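Local coordinates for protein peptidase, M20/M25/M40 family (Staphylococcus aureus, PDB 4EWT) that probably hydrolyses the amide bond of N-acylated amino acids as a manganese-binding amidohydrolase of the M20 peptidase family, at residues 29-33 against 136-142; 82-88 against 362-367; 143-149 against 334-338. One frame throughout, in Å; residues are numbered along the deposited sequence.

How the interactions relate
From the N terminus, the turn at 29-33 comes first, between helices 13-25 and 34-43, and interaction 1 closes a long loop from it to 136-142, the loop that leaves strand 129-135. Residues 82-88 start inside that loop and find their partner, 362-367, far beyond it, so interactions 1 and 2 cross along the chain. Both reach the same manganese ion, through Glu-139 and His-362, and share its water. Interaction 3 opens just after interaction 1 closes, joining helices 144-150 and 335-341 within the span of interaction 2, with no touch between the two. Glu-138 OE2 is probably hydrogen-bonded to Asp-334 N, linking interaction 1 to interaction 3.

Interaction 1: 29-33 against 136-142; sequences LSFHE and PAEEVPP. With MN (manganese (II) ion), chain E.
At the rim of the dinuclear manganese site, the loop that follows strand 129-135 and carries Glu-139 packs against a type II beta turn, Leu-29 to His-32, just ahead of helix 34-43. Phe-31 lays its ring over Ala-137: the methyl CB makes a CH-pi contact over one face, 3.7 Å from the ring centroid. At the ring edge, CE2 comes 3.5 Å from Val-140 O. The ring's CZ also meets CD of Pro-142, the residue after a cis peptide bond, at 3.7 Å. Ser-30 packs on the same loop, nearer the metal ligand. Its OG lies 3.5 Å from CG2 of Val-140 and is hydrogen-bonded to Asp-80, whose carboxylate also accepts the backbone N-H of Glu-139. Glu-33, at the N-cap of helix 34-43, bends back at chi2 (-81°) and sets CD 3.5 Å from Pro-136 CB. Its OE1 accepts a hydrogen bond from Ala-137 N at 3.3 Å, a bent one (136°) that arrives from above the carboxylate plane. Farther along, Glu-139 binds the manganese ion through OE2 at 2.2 Å, alongside Cys-103 and His-362. Glu-33, just after the turn, therefore holds the backbone two residues before this metal ligand, and Asp-80, shared by Ser-30 OG and Glu-139 N, is a second-shell link that probably helps to position the glutamate.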
ATOM      1  N   LEU A  29       9.431  24.433  33.541  1.00 51.78           N
ATOM      2  CA  LEU A  29       8.643  24.115  32.351  1.00 50.91           C
ATOM      3  C   LEU A  29       7.964  25.334  31.735  1.00 49.51           C
ATOM      4  O   LEU A  29       7.727  26.336  32.419  1.00 49.88           O
ATOM      5  CB  LEU A  29       7.578  23.070  32.717  1.00 53.63           C
ATOM      6  CG  LEU A  29       7.817  21.583  32.450  1.00 54.58           C
ATOM      7  CD1 LEU A  29       9.257  21.235  32.130  1.00 52.10           C
ATOM      8  CD2 LEU A  29       7.307  20.764  33.627  1.00 59.56           C
ATOM      9  N   SER A  30       7.641  25.221  30.445  1.00 47.97           N
ATOM     10  CA  SER A  30       6.880  26.238  29.718  1.00 47.38           C
ATOM     11  C   SER A  30       5.546  26.516  30.412  1.00 50.83           C
ATOM     12  O   SER A  30       4.833  25.588  30.785  1.00 53.14           O
ATOM     13  CB  SER A  30       6.624  25.789  28.278  1.00 45.70           C
ATOM     14  OG  SER A  30       7.816  25.381  27.632  1.00 43.06           O
ATOM     15  N   PHE A  31       5.234  27.799  30.587  1.00 51.60           N
ATOM     16  CA  PHE A  31       4.020  28.267  31.276  1.00 55.33           C
ATOM     17  C   PHE A  31       4.036  28.063  32.802  1.00 58.73           C
ATOM     18  O   PHE A  31       3.022  28.280  33.471  1.00 62.16           O
ATOM     19  CB  PHE A  31       2.741  27.687  30.647  1.00 56.78           C
ATOM     20  CG  PHE A  31       2.599  27.971  29.174  1.00 54.74           C
ATOM     21  CD1 PHE A  31       2.249  29.246  28.723  1.00 54.90           C
ATOM     22  CD2 PHE A  31       2.807  26.965  28.236  1.00 53.31           C
ATOM     23  CE1 PHE A  31       2.113  29.513  27.361  1.00 52.65           C
ATOM     24  CE2 PHE A  31       2.671  27.218  26.872  1.00 51.31           C
ATOM     25  CZ  PHE A  31       2.323  28.497  26.434  1.00 51.08           C
ATOM     26  N   HIS A  32       5.185  27.655  33.343  1.00 58.28           N
ATOM     27  CA  HIS A  32       5.360  27.494  34.795  1.00 61.62           C
ATOM     28  C   HIS A  32       6.715  28.034  35.270  1.00 60.16           C
ATOM     29  O   HIS A  32       7.273  27.563  36.265  1.00 62.18           O
ATOM     30  CB  HIS A  32       5.198  26.027  35.205  1.00 64.05           C
ATOM     31  CG  HIS A  32       3.905  25.413  34.764  1.00 66.36           C
ATOM     32  ND1 HIS A  32       2.747  25.498  35.507  1.00 71.07           N
ATOM     33  CD2 HIS A  32       3.587  24.712  33.651  1.00 65.04           C
ATOM     34  CE1 HIS A  32       1.771  24.873  34.873  1.00 71.97           C
ATOM     35  NE2 HIS A  32       2.255  24.385  33.745  1.00 68.89           N
ATOM     36  N   GLU A  33       7.231  29.033  34.560  1.00 57.07           N
ATOM     37  CA  GLU A  33       8.562  29.564  34.830  1.00 55.56           C
ATOM     38  C   GLU A  33       8.381  30.794  35.744  1.00 57.06           C
ATOM     39  O   GLU A  33       8.634  31.938  35.357  1.00 55.17           O
ATOM     40  CB  GLU A  33       9.327  29.850  33.520  1.00 51.94           C
ATOM     41  CG  GLU A  33       8.587  30.694  32.486  1.00 50.93           C
ATOM     42  CD  GLU A  33       7.586  29.912  31.654  1.00 51.30           C
ATOM     43  OE1 GLU A  33       7.996  29.198  30.711  1.00 49.81           O
ATOM     44  OE2 GLU A  33       6.379  30.046  31.923  1.00 53.91           O
ATOM     45  N   PRO A 136       9.389  33.493  27.812  1.00 36.62           N
ATOM     46  CA  PRO A 136       9.036  32.176  28.325  1.00 38.20           C
ATOM     47  C   PRO A 136       8.378  31.324  27.239  1.00 38.35           C
ATOM     48  O   PRO A 136       8.151  31.804  26.122  1.00 37.51           O
ATOM     49  CB  PRO A 136       7.996  32.504  29.397  1.00 40.77           C
ATOM     50  CG  PRO A 136       7.292  33.687  28.864  1.00 41.03           C
ATOM     51  CD  PRO A 136       8.368  34.496  28.164  1.00 38.46           C
ATOM     52  N   ALA A 137       8.093  30.068  27.571  1.00 39.88           N
ATOM     53  CA  ALA A 137       7.128  29.249  26.827  1.00 41.05           C
ATOM     54  C   ALA A 137       7.441  29.023  25.342  1.00 39.39           C
ATOM     55  O   ALA A 137       6.533  28.800  24.549  1.00 40.26           O
ATOM     56  CB  ALA A 137       5.715  29.839  26.994  1.00 43.03           C
ATOM     57  N   GLU A 138       8.718  29.065  24.972  1.00 38.09           N
ATOM     58  CA  GLU A 138       9.124  28.832  23.581  1.00 37.02           C
ATOM     59  C   GLU A 138       8.809  27.401  23.125  1.00 37.21           C
ATOM     60  O   GLU A 138       8.424  27.182  21.980  1.00 37.12           O
ATOM     61  CB  GLU A 138      10.621  29.149  23.401  1.00 35.44           C
ATOM     62  CG  GLU A 138      11.135  29.108  21.952  1.00 36.21           C
ATOM     63  CD  GLU A 138      11.389  27.698  21.417  1.00 37.92           C
ATOM     64  OE1 GLU A 138      11.799  26.812  22.209  1.00 38.82           O
ATOM     65  OE2 GLU A 138      11.179  27.479  20.198  1.00 36.67           O
ATOM     66  N   GLU A 139       8.952  26.439  24.032  1.00 38.43           N
ATOM     67  CA  GLU A 139       8.978  25.016  23.675  1.00 38.68           C
ATOM     68  C   GLU A 139       7.635  24.350  23.400  1.00 39.95           C
ATOM     69  O   GLU A 139       7.568  23.353  22.664  1.00 39.55           O
ATOM     70  CB  GLU A 139       9.730  24.222  24.747  1.00 39.67           C
ATOM     71  CG  GLU A 139      11.206  24.586  24.854  1.00 38.77           C
ATOM     72  CD  GLU A 139      12.041  24.075  23.687  1.00 38.41           C
ATOM     73  OE1 GLU A 139      11.479  23.587  22.680  1.00 37.43           O
ATOM     74  OE2 GLU A 139      13.283  24.170  23.774  1.00 38.93           O
ATOM     75  N   VAL A 140       6.576  24.875  24.010  1.00 41.37           N
ATOM     76  CA  VAL A 140       5.259  24.234  23.947  1.00 43.11           C
ATOM     77  C   VAL A 140       4.226  25.186  23.339  1.00 43.53           C
ATOM     78  O   VAL A 140       4.070  26.305  23.820  1.00 43.61           O
ATOM     79  CB  VAL A 140       4.783  23.749  25.349  1.00 45.66           C
ATOM     80  CG1 VAL A 140       3.530  22.885  25.231  1.00 47.69           C
ATOM     81  CG2 VAL A 140       5.886  22.984  26.065  1.00 45.24           C
ATOM     82  N   PRO A 141       3.538  24.749  22.259  1.00 43.81           N
ATOM     83  CA  PRO A 141       2.425  25.515  21.673  1.00 44.89           C
ATOM     84  C   PRO A 141       1.384  25.890  22.739  1.00 47.85           C
ATOM     85  O   PRO A 141       1.117  25.083  23.633  1.00 49.77           O
ATOM     86  CB  PRO A 141       1.816  24.535  20.663  1.00 45.19           C
ATOM     87  CG  PRO A 141       2.937  23.624  20.288  1.00 43.48           C
ATOM     88  CD  PRO A 141       3.826  23.513  21.501  1.00 43.01           C
ATOM     89  N   PRO A 142       0.790  27.100  22.659  1.00 48.95           N
ATOM     90  CA  PRO A 142       0.907  28.130  21.617  1.00 47.79           C
ATOM     91  C   PRO A 142       2.203  28.949  21.663  1.00 45.40           C
ATOM     92  O   PRO A 142       2.452  29.743  20.759  1.00 44.52           O
ATOM     93  CB  PRO A 142      -0.295  29.034  21.898  1.00 50.62           C
ATOM     94  CG  PRO A 142      -0.480  28.942  23.370  1.00 52.43           C
ATOM     95  CD  PRO A 142      -0.105  27.536  23.751  1.00 51.91           C
TER
HETATM   96 MN    MN E 401      14.155  23.343  21.970  1.00 55.48          MN
HETATM   97  O   HOH W   1      13.452  25.481  21.050  1.00 31.85           O

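Interaction 2: 82-88 against 362-367; sequences LPITEDT and HHPKFN. With MN (manganese (II) ion), chain E.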
ATOM      1  N   LEU A  82      12.602  22.084  29.523  1.00 44.46           N
ATOM      2  CA  LEU A  82      11.857  20.954  28.946  1.00 45.65           C
ATOM      3  C   LEU A  82      11.585  19.825  29.956  1.00 49.07           C
ATOM      4  O   LEU A  82      12.316  19.699  30.941  1.00 51.06           O
ATOM      5  CB  LEU A  82      12.630  20.389  27.752  1.00 44.26           C
ATOM      6  CG  LEU A  82      12.688  21.225  26.477  1.00 41.68           C
ATOM      7  CD1 LEU A  82      13.970  20.922  25.716  1.00 41.57           C
ATOM      8  CD2 LEU A  82      11.464  20.963  25.616  1.00 41.43           C
ATOM      9  N   PRO A  83      10.535  19.001  29.713  1.00 50.30           N
ATOM     10  CA  PRO A  83      10.238  17.846  30.575  1.00 53.82           C
ATOM     11  C   PRO A  83      11.178  16.656  30.313  1.00 54.67           C
ATOM     12  O   PRO A  83      10.761  15.643  29.747  1.00 55.26           O
ATOM     13  CB  PRO A  83       8.793  17.490  30.196  1.00 54.65           C
ATOM     14  CG  PRO A  83       8.671  17.916  28.765  1.00 51.27           C
ATOM     15  CD  PRO A  83       9.509  19.173  28.660  1.00 48.85           C
ATOM     16  N   ILE A  84      12.434  16.797  30.733  1.00 54.87           N
ATOM     17  CA  ILE A  84      13.485  15.816  30.452  1.00 55.73           C
ATOM     18  C   ILE A  84      14.330  15.574  31.703  1.00 58.78           C
ATOM     19  O   ILE A  84      14.752  16.524  32.370  1.00 58.34           O
ATOM     20  CB  ILE A  84      14.389  16.296  29.274  1.00 52.73           C
ATOM     21  CG1 ILE A  84      13.613  16.266  27.947  1.00 50.44           C
ATOM     22  CG2 ILE A  84      15.663  15.461  29.167  1.00 54.13           C
ATOM     23  CD1 ILE A  84      14.110  17.247  26.924  1.00 46.52           C
ATOM     24  N   THR A  85      14.633  14.323  31.975  1.00 61.71           N
ATOM     25  CA  THR A  85      15.435  13.958  33.105  1.00 65.06           C
ATOM     26  C   THR A  85      16.893  14.075  32.771  1.00 64.50           C
ATOM     27  O   THR A  85      17.374  13.363  31.929  1.00 64.65           O
ATOM     28  CB  THR A  85      15.112  12.534  33.501  1.00 68.87           C
ATOM     29  OG1 THR A  85      13.824  12.519  34.100  1.00 69.83           O
ATOM     30  CG2 THR A  85      16.106  12.036  34.468  1.00 72.85           C
ATOM     31  N   GLU A  86      17.603  14.985  33.444  1.00 64.41           N
ATOM     32  CA  GLU A  86      18.991  15.310  33.096  1.00 63.47           C
ATOM     33  C   GLU A  86      19.957  14.182  33.453  1.00 67.20           C
ATOM     34  O   GLU A  86      19.879  13.596  34.535  1.00 70.47           O
ATOM     35  CB  GLU A  86      19.435  16.639  33.722  1.00 62.44           C
ATOM     36  CG  GLU A  86      20.875  17.051  33.363  1.00 61.61           C
ATOM     37  CD  GLU A  86      21.184  18.525  33.604  1.00 58.55           C
ATOM     38  OE1 GLU A  86      20.301  19.273  34.083  1.00 57.52           O
ATOM     39  OE2 GLU A  86      22.327  18.936  33.306  1.00 56.72           O
ATOM     40  N   ASP A  87      20.907  13.943  32.574  1.00 66.76           N
ATOM     41  CA  ASP A  87      21.809  12.840  32.680  1.00 70.45           C
ATOM     42  C   ASP A  87      23.257  13.110  32.519  1.00 70.92           C
ATOM     43  O   ASP A  87      24.083  12.236  32.426  1.00 74.37           O
ATOM     44  CB  ASP A  87      21.276  11.694  31.877  1.00 71.24           C
ATOM     45  CG  ASP A  87      21.389  10.411  32.591  1.00 76.26           C
ATOM     46  OD1 ASP A  87      20.862  10.328  33.720  1.00 79.70           O
ATOM     47  OD2 ASP A  87      22.012   9.506  32.027  1.00 79.10           O
ATOM     48  N   THR A  88      23.498  14.359  32.204  1.00 67.18           N
ATOM     49  CA  THR A  88      24.715  15.014  32.486  1.00 67.28           C
ATOM     50  C   THR A  88      24.780  14.542  33.930  1.00 71.01           C
ATOM     51  O   THR A  88      23.749  14.359  34.552  1.00 71.59           O
ATOM     52  CB  THR A  88      24.468  16.534  32.372  1.00 63.53           C
ATOM     53  OG1 THR A  88      23.624  16.782  31.241  1.00 59.55           O
ATOM     54  CG2 THR A  88      25.696  17.193  32.107  1.00 62.35           C
ATOM     55  N   HIS A 362      17.475  18.634  23.242  1.00 49.68           N
ATOM     56  CA  HIS A 362      16.405  17.837  23.872  1.00 51.57           C
ATOM     57  C   HIS A 362      16.838  16.454  24.395  1.00 55.11           C
ATOM     58  O   HIS A 362      16.059  15.775  25.058  1.00 57.70           O
ATOM     59  CB  HIS A 362      15.221  17.627  22.917  1.00 49.90           C
ATOM     60  CG  HIS A 362      14.440  18.872  22.638  1.00 47.21           C
ATOM     61  ND1 HIS A 362      13.065  18.914  22.694  1.00 47.33           N
ATOM     62  CD2 HIS A 362      14.841  20.124  22.304  1.00 45.02           C
ATOM     63  CE1 HIS A 362      12.650  20.132  22.394  1.00 44.95           C
ATOM     64  NE2 HIS A 362      13.708  20.886  22.158  1.00 43.54           N
ATOM     65  N   HIS A 363      18.069  16.046  24.102  1.00 55.98           N
ATOM     66  CA  HIS A 363      18.634  14.788  24.620  1.00 59.77           C
ATOM     67  C   HIS A 363      19.044  14.944  26.100  1.00 62.04           C
ATOM     68  O   HIS A 363      19.542  16.001  26.485  1.00 60.66           O
ATOM     69  CB  HIS A 363      19.838  14.394  23.755  1.00 60.33           C
ATOM     70  CG  HIS A 363      20.365  13.015  24.011  1.00 65.35           C
ATOM     71  ND1 HIS A 363      20.084  11.944  23.189  1.00 66.91           N
ATOM     72  CD2 HIS A 363      21.177  12.539  24.984  1.00 69.25           C
ATOM     73  CE1 HIS A 363      20.691  10.865  23.651  1.00 71.58           C
ATOM     74  NE2 HIS A 363      21.362  11.200  24.738  1.00 73.27           N
ATOM     75  N   PRO A 364      18.821  13.902  26.936  1.00 65.77           N
ATOM     76  CA  PRO A 364      19.217  13.936  28.356  1.00 68.72           C
ATOM     77  C   PRO A 364      20.693  14.250  28.619  1.00 69.51           C
ATOM     78  O   PRO A 364      21.037  14.695  29.720  1.00 70.94           O
ATOM     79  CB  PRO A 364      18.903  12.514  28.842  1.00 73.47           C
ATOM     80  CG  PRO A 364      17.786  12.069  27.981  1.00 71.99           C
ATOM     81  CD  PRO A 364      18.023  12.697  26.630  1.00 67.65           C
ATOM     82  N   LYS A 365      21.551  14.017  27.627  1.00 68.90           N
ATOM     83  CA  LYS A 365      22.989  14.251  27.774  1.00 70.54           C
ATOM     84  C   LYS A 365      23.470  15.546  27.103  1.00 66.56           C
ATOM     85  O   LYS A 365      24.674  15.829  27.086  1.00 67.79           O
ATOM     86  CB  LYS A 365      23.807  13.035  27.295  1.00 74.34           C
ATOM     87  CG  LYS A 365      24.156  13.033  25.807  1.00 72.18           C
ATOM     88  CD  LYS A 365      25.538  12.449  25.551  1.00 75.98           C
ATOM     89  CE  LYS A 365      25.491  10.949  25.372  1.00 79.10           C
ATOM     90  NZ  LYS A 365      26.842  10.429  25.062  1.00 83.17           N
ATOM     91  N   PHE A 366      22.521  16.326  26.576  1.00 62.16           N
ATOM     92  CA  PHE A 366      22.788  17.619  25.934  1.00 58.22           C
ATOM     93  C   PHE A 366      23.796  18.459  26.716  1.00 58.86           C
ATOM     94  O   PHE A 366      23.637  18.659  27.924  1.00 60.27           O
ATOM     95  CB  PHE A 366      21.468  18.391  25.770  1.00 54.66           C
ATOM     96  CG  PHE A 366      21.629  19.803  25.271  1.00 51.54           C
ATOM     97  CD1 PHE A 366      21.705  20.068  23.908  1.00 49.08           C
ATOM     98  CD2 PHE A 366      21.677  20.870  26.165  1.00 50.83           C
ATOM     99  CE1 PHE A 366      21.843  21.374  23.441  1.00 46.53           C
ATOM    100  CE2 PHE A 366      21.815  22.179  25.706  1.00 48.38           C
ATOM    101  CZ  PHE A 366      21.896  22.427  24.338  1.00 46.04           C
ATOM    102  N   ASN A 367      24.827  18.937  26.021  1.00 58.18           N
ATOM    103  CA  ASN A 367      25.833  19.826  26.614  1.00 58.89           C
ATOM    104  C   ASN A 367      26.477  20.734  25.572  1.00 56.59           C
ATOM    105  O   ASN A 367      26.634  20.353  24.407  1.00 56.03           O
ATOM    106  CB  ASN A 367      26.914  19.031  27.360  1.00 63.67           C
ATOM    107  CG  ASN A 367      27.617  19.849  28.450  1.00 65.55           C
ATOM    108  OD1 ASN A 367      27.586  21.084  28.462  1.00 62.65           O
ATOM    109  ND2 ASN A 367      28.259  19.147  29.375  1.00 71.04           N
TER
HETATM  110 MN    MN E 401      14.155  23.343  21.970  1.00 55.48          MN
HETATM  111  O   HOH W   1      13.452  25.481  21.050  1.00 31.85           O
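This is a loop-to-loop contact, largely at the surface, beside the dinuclear metal centre of the M20 fold: 362-367 leads toward helix 372-386 with a type I beta turn, His-363 to Phe-366, and 82-88 follows strand 72-78. At the metal end, Leu-82 sits over the imidazole of His-362. Its CD1 stands almost straight above the ring centre, 3.5 Å from the centroid and 5° off the normal, a CH-pi contact, while CD2 reaches CE1 at 3.5 Å. The leucine thus backs one face of a ring whose NE2 binds the manganese ion in plane, and His-198 of the second subunit also packs against this histidine. Farther out, Ile-84 has CG2 anti to its backbone N, which puts that branch 4.0 Å from Pro-364 CA. The Pro-364 ring packs against the 84-87 segment, with CB 3.5 Å from Thr-85 O. Its carbonyl fastens the outer end of the contact: Asp-87 N donates to Pro-364 O at 3.0 Å, bent to 145° and tilted 34° from the carbonyl plane, as the CB atoms of Asp-87 and Pro-364 approach to 3.9 Å.

Interaction 3: 143-149 against 334-338; sequences GGAKTMI and DFAYY
Polar contacts centre on Asp-334, which receives the N-terminal end of helix 144-150 on a single oxygen. OD2 accepts an almost straight hydrogen bond from Ala-145 N (3.0 Å, 167°), arriving from above the carboxylate plane, and a weak, bent one from Gly-144 N at 3.1 Å. A water adds a further link, donating to OD2 and accepting from Lys-146 N, so two N-H groups reach OD2 directly, one weakly, and a third through the water. OD1 has other partners: a salt bridge with Arg-76 and a hydrogen bond with Gln-135. Gly-143 passes close by, its CA 3.7 Å from OD2, at backbone angles suited to glycine.

Apolar packing follows from Ala-145, whose methyl meets the ring of Tyr-338 and the CB of Tyr-337. Ala-145 CB lies over one face of the Tyr-338 ring, 3.6 Å from CZ, and 4.0 Å from CB of Tyr-337. Ile-149, one turn on, reaches CD1 to CD1 of Tyr-338 at 3.5 Å, crossing the ring obliquely, while Lys-146 places CB over a face of Tyr-337. Tyr-338 OH is hydrogen-bonded to Gln-135 on strand 129-135.

A negative carboxylate at the N-terminal end of a helix should be stabilised by the helix dipole as well as by Arg-76, which suggests that Asp-334 stays ionised while it anchors helix 144-150 to helix 335-341.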
ATOM      1  N   GLY A 143       3.012  28.756  22.700  1.00 44.88           N
ATOM      2  CA  GLY A 143       4.304  29.426  22.808  1.00 42.98           C
ATOM      3  C   GLY A 143       4.238  30.769  23.509  1.00 43.86           C
ATOM      4  O   GLY A 143       3.161  31.235  23.884  1.00 46.27           O
ATOM      5  N   GLY A 144       5.399  31.392  23.680  1.00 42.40           N
ATOM      6  CA  GLY A 144       5.499  32.682  24.361  1.00 43.16           C
ATOM      7  C   GLY A 144       5.527  33.881  23.431  1.00 42.86           C
ATOM      8  O   GLY A 144       4.962  34.934  23.758  1.00 44.79           O
ATOM      9  N   ALA A 145       6.179  33.722  22.276  1.00 41.01           N
ATOM     10  CA  ALA A 145       6.367  34.818  21.324  1.00 40.82           C
ATOM     11  C   ALA A 145       5.035  35.433  20.941  1.00 43.42           C
ATOM     12  O   ALA A 145       4.889  36.658  20.918  1.00 44.41           O
ATOM     13  CB  ALA A 145       7.109  34.337  20.092  1.00 38.79           C
ATOM     14  N   LYS A 146       4.073  34.557  20.658  1.00 44.64           N
ATOM     15  CA  LYS A 146       2.710  34.926  20.315  1.00 47.78           C
ATOM     16  C   LYS A 146       2.095  35.802  21.405  1.00 49.91           C
ATOM     17  O   LYS A 146       1.682  36.925  21.131  1.00 51.46           O
ATOM     18  CB  LYS A 146       1.876  33.650  20.095  1.00 48.29           C
ATOM     19  CG  LYS A 146       0.595  33.835  19.315  1.00 52.17           C
ATOM     20  CD  LYS A 146      -0.017  32.472  18.968  1.00 53.74           C
ATOM     21  CE  LYS A 146      -1.384  32.610  18.316  1.00 57.85           C
ATOM     22  NZ  LYS A 146      -1.289  33.173  16.937  1.00 58.93           N
ATOM     23  N   THR A 147       2.058  35.290  22.634  1.00 50.66           N
ATOM     24  CA  THR A 147       1.487  36.018  23.774  1.00 53.54           C
ATOM     25  C   THR A 147       2.179  37.360  24.026  1.00 53.41           C
ATOM     26  O   THR A 147       1.531  38.329  24.419  1.00 56.08           O
ATOM     27  CB  THR A 147       1.525  35.158  25.030  1.00 54.30           C
ATOM     28  N   MET A 148       3.489  37.411  23.786  1.00 50.60           N
ATOM     29  CA  MET A 148       4.258  38.644  23.940  1.00 50.43           C
ATOM     30  C   MET A 148       3.968  39.676  22.867  1.00 51.60           C
ATOM     31  O   MET A 148       3.969  40.878  23.152  1.00 52.98           O
ATOM     32  CB  MET A 148       5.752  38.360  23.976  1.00 47.49           C
ATOM     33  CG  MET A 148       6.186  37.698  25.242  1.00 47.06           C
ATOM     34  SD  MET A 148       7.938  37.893  25.515  1.00 46.08           S
ATOM     35  CE  MET A 148       8.072  36.864  26.937  1.00 45.60           C
ATOM     36  N   ILE A 149       3.741  39.214  21.640  1.00 51.47           N
ATOM     37  CA  ILE A 149       3.345  40.104  20.551  1.00 53.35           C
ATOM     38  C   ILE A 149       2.003  40.744  20.890  1.00 57.17           C
ATOM     39  O   ILE A 149       1.830  41.955  20.732  1.00 59.25           O
ATOM     40  CB  ILE A 149       3.219  39.380  19.177  1.00 52.60           C
ATOM     41  CG1 ILE A 149       4.448  38.511  18.857  1.00 49.81           C
ATOM     42  CG2 ILE A 149       2.932  40.384  18.059  1.00 54.49           C
ATOM     43  CD1 ILE A 149       5.775  39.226  18.872  1.00 48.21           C
ATOM     44  N   ASP A 334       9.781  29.241  17.866  1.00 30.75           N
ATOM     45  CA  ASP A 334       8.739  30.269  17.911  1.00 30.50           C
ATOM     46  C   ASP A 334       9.220  31.705  17.695  1.00 29.00           C
ATOM     47  O   ASP A 334       8.410  32.621  17.553  1.00 30.04           O
ATOM     48  CB  ASP A 334       7.763  30.088  19.091  1.00 32.29           C
ATOM     49  CG  ASP A 334       8.098  30.940  20.302  1.00 33.23           C
ATOM     50  OD1 ASP A 334       9.231  31.454  20.412  1.00 32.23           O
ATOM     51  OD2 ASP A 334       7.195  31.081  21.162  1.00 35.16           O
ATOM     52  N   PHE A 335      10.535  31.880  17.607  1.00 26.79           N
ATOM     53  CA  PHE A 335      11.111  33.124  17.093  1.00 25.97           C
ATOM     54  C   PHE A 335      10.485  33.473  15.743  1.00 26.45           C
ATOM     55  O   PHE A 335      10.435  34.643  15.358  1.00 26.62           O
ATOM     56  CB  PHE A 335      12.631  33.007  16.940  1.00 24.57           C
ATOM     57  CG  PHE A 335      13.306  34.295  16.553  1.00 24.38           C
ATOM     58  CD1 PHE A 335      13.760  35.176  17.532  1.00 22.48           C
ATOM     59  CD2 PHE A 335      13.499  34.625  15.206  1.00 23.90           C
ATOM     60  CE1 PHE A 335      14.380  36.365  17.194  1.00 22.86           C
ATOM     61  CE2 PHE A 335      14.119  35.809  14.850  1.00 24.12           C
ATOM     62  CZ  PHE A 335      14.564  36.694  15.852  1.00 25.01           C
ATOM     63  N   ALA A 336      10.009  32.447  15.037  1.00 26.12           N
ATOM     64  CA  ALA A 336       9.397  32.626  13.719  1.00 27.09           C
ATOM     65  C   ALA A 336       8.222  33.595  13.736  1.00 28.68           C
ATOM     66  O   ALA A 336       7.938  34.237  12.728  1.00 29.97           O
ATOM     67  CB  ALA A 336       8.972  31.296  13.155  1.00 26.68           C
ATOM     68  N   TYR A 337       7.534  33.674  14.873  1.00 29.34           N
ATOM     69  CA  TYR A 337       6.468  34.654  15.081  1.00 31.67           C
ATOM     70  C   TYR A 337       6.968  36.096  15.054  1.00 32.46           C
ATOM     71  O   TYR A 337       6.318  36.946  14.453  1.00 34.98           O
ATOM     72  CB  TYR A 337       5.711  34.388  16.385  1.00 32.45           C
ATOM     73  CG  TYR A 337       4.725  33.237  16.305  1.00 32.91           C
ATOM     74  CD1 TYR A 337       3.632  33.287  15.443  1.00 34.03           C
ATOM     75  CD2 TYR A 337       4.876  32.113  17.115  1.00 31.97           C
ATOM     76  CE1 TYR A 337       2.722  32.228  15.376  1.00 35.02           C
ATOM     77  CE2 TYR A 337       3.983  31.066  17.066  1.00 31.84           C
ATOM     78  CZ  TYR A 337       2.912  31.125  16.193  1.00 34.48           C
ATOM     79  OH  TYR A 337       2.033  30.076  16.152  1.00 36.96           O
ATOM     80  N   TYR A 338       8.110  36.376  15.691  1.00 31.26           N
ATOM     81  CA  TYR A 338       8.747  37.697  15.570  1.00 31.85           C
ATOM     82  C   TYR A 338       9.112  37.957  14.121  1.00 32.54           C
ATOM     83  O   TYR A 338       8.860  39.039  13.588  1.00 33.86           O
ATOM     84  CB  TYR A 338      10.038  37.805  16.402  1.00 30.34           C
ATOM     85  CG  TYR A 338       9.874  37.472  17.850  1.00 29.92           C
ATOM     86  CD1 TYR A 338       9.164  38.316  18.700  1.00 30.77           C
ATOM     87  CD2 TYR A 338      10.439  36.321  18.379  1.00 27.96           C
ATOM     88  CE1 TYR A 338       9.002  38.013  20.020  1.00 30.68           C
ATOM     89  CE2 TYR A 338      10.285  36.009  19.710  1.00 29.25           C
ATOM     90  CZ  TYR A 338       9.562  36.867  20.527  1.00 30.05           C
ATOM     91  OH  TYR A 338       9.393  36.578  21.860  1.00 32.56           O
TER
HETATM   92  O   HOH W   2       4.583  31.589  20.278  1.00 24.60           O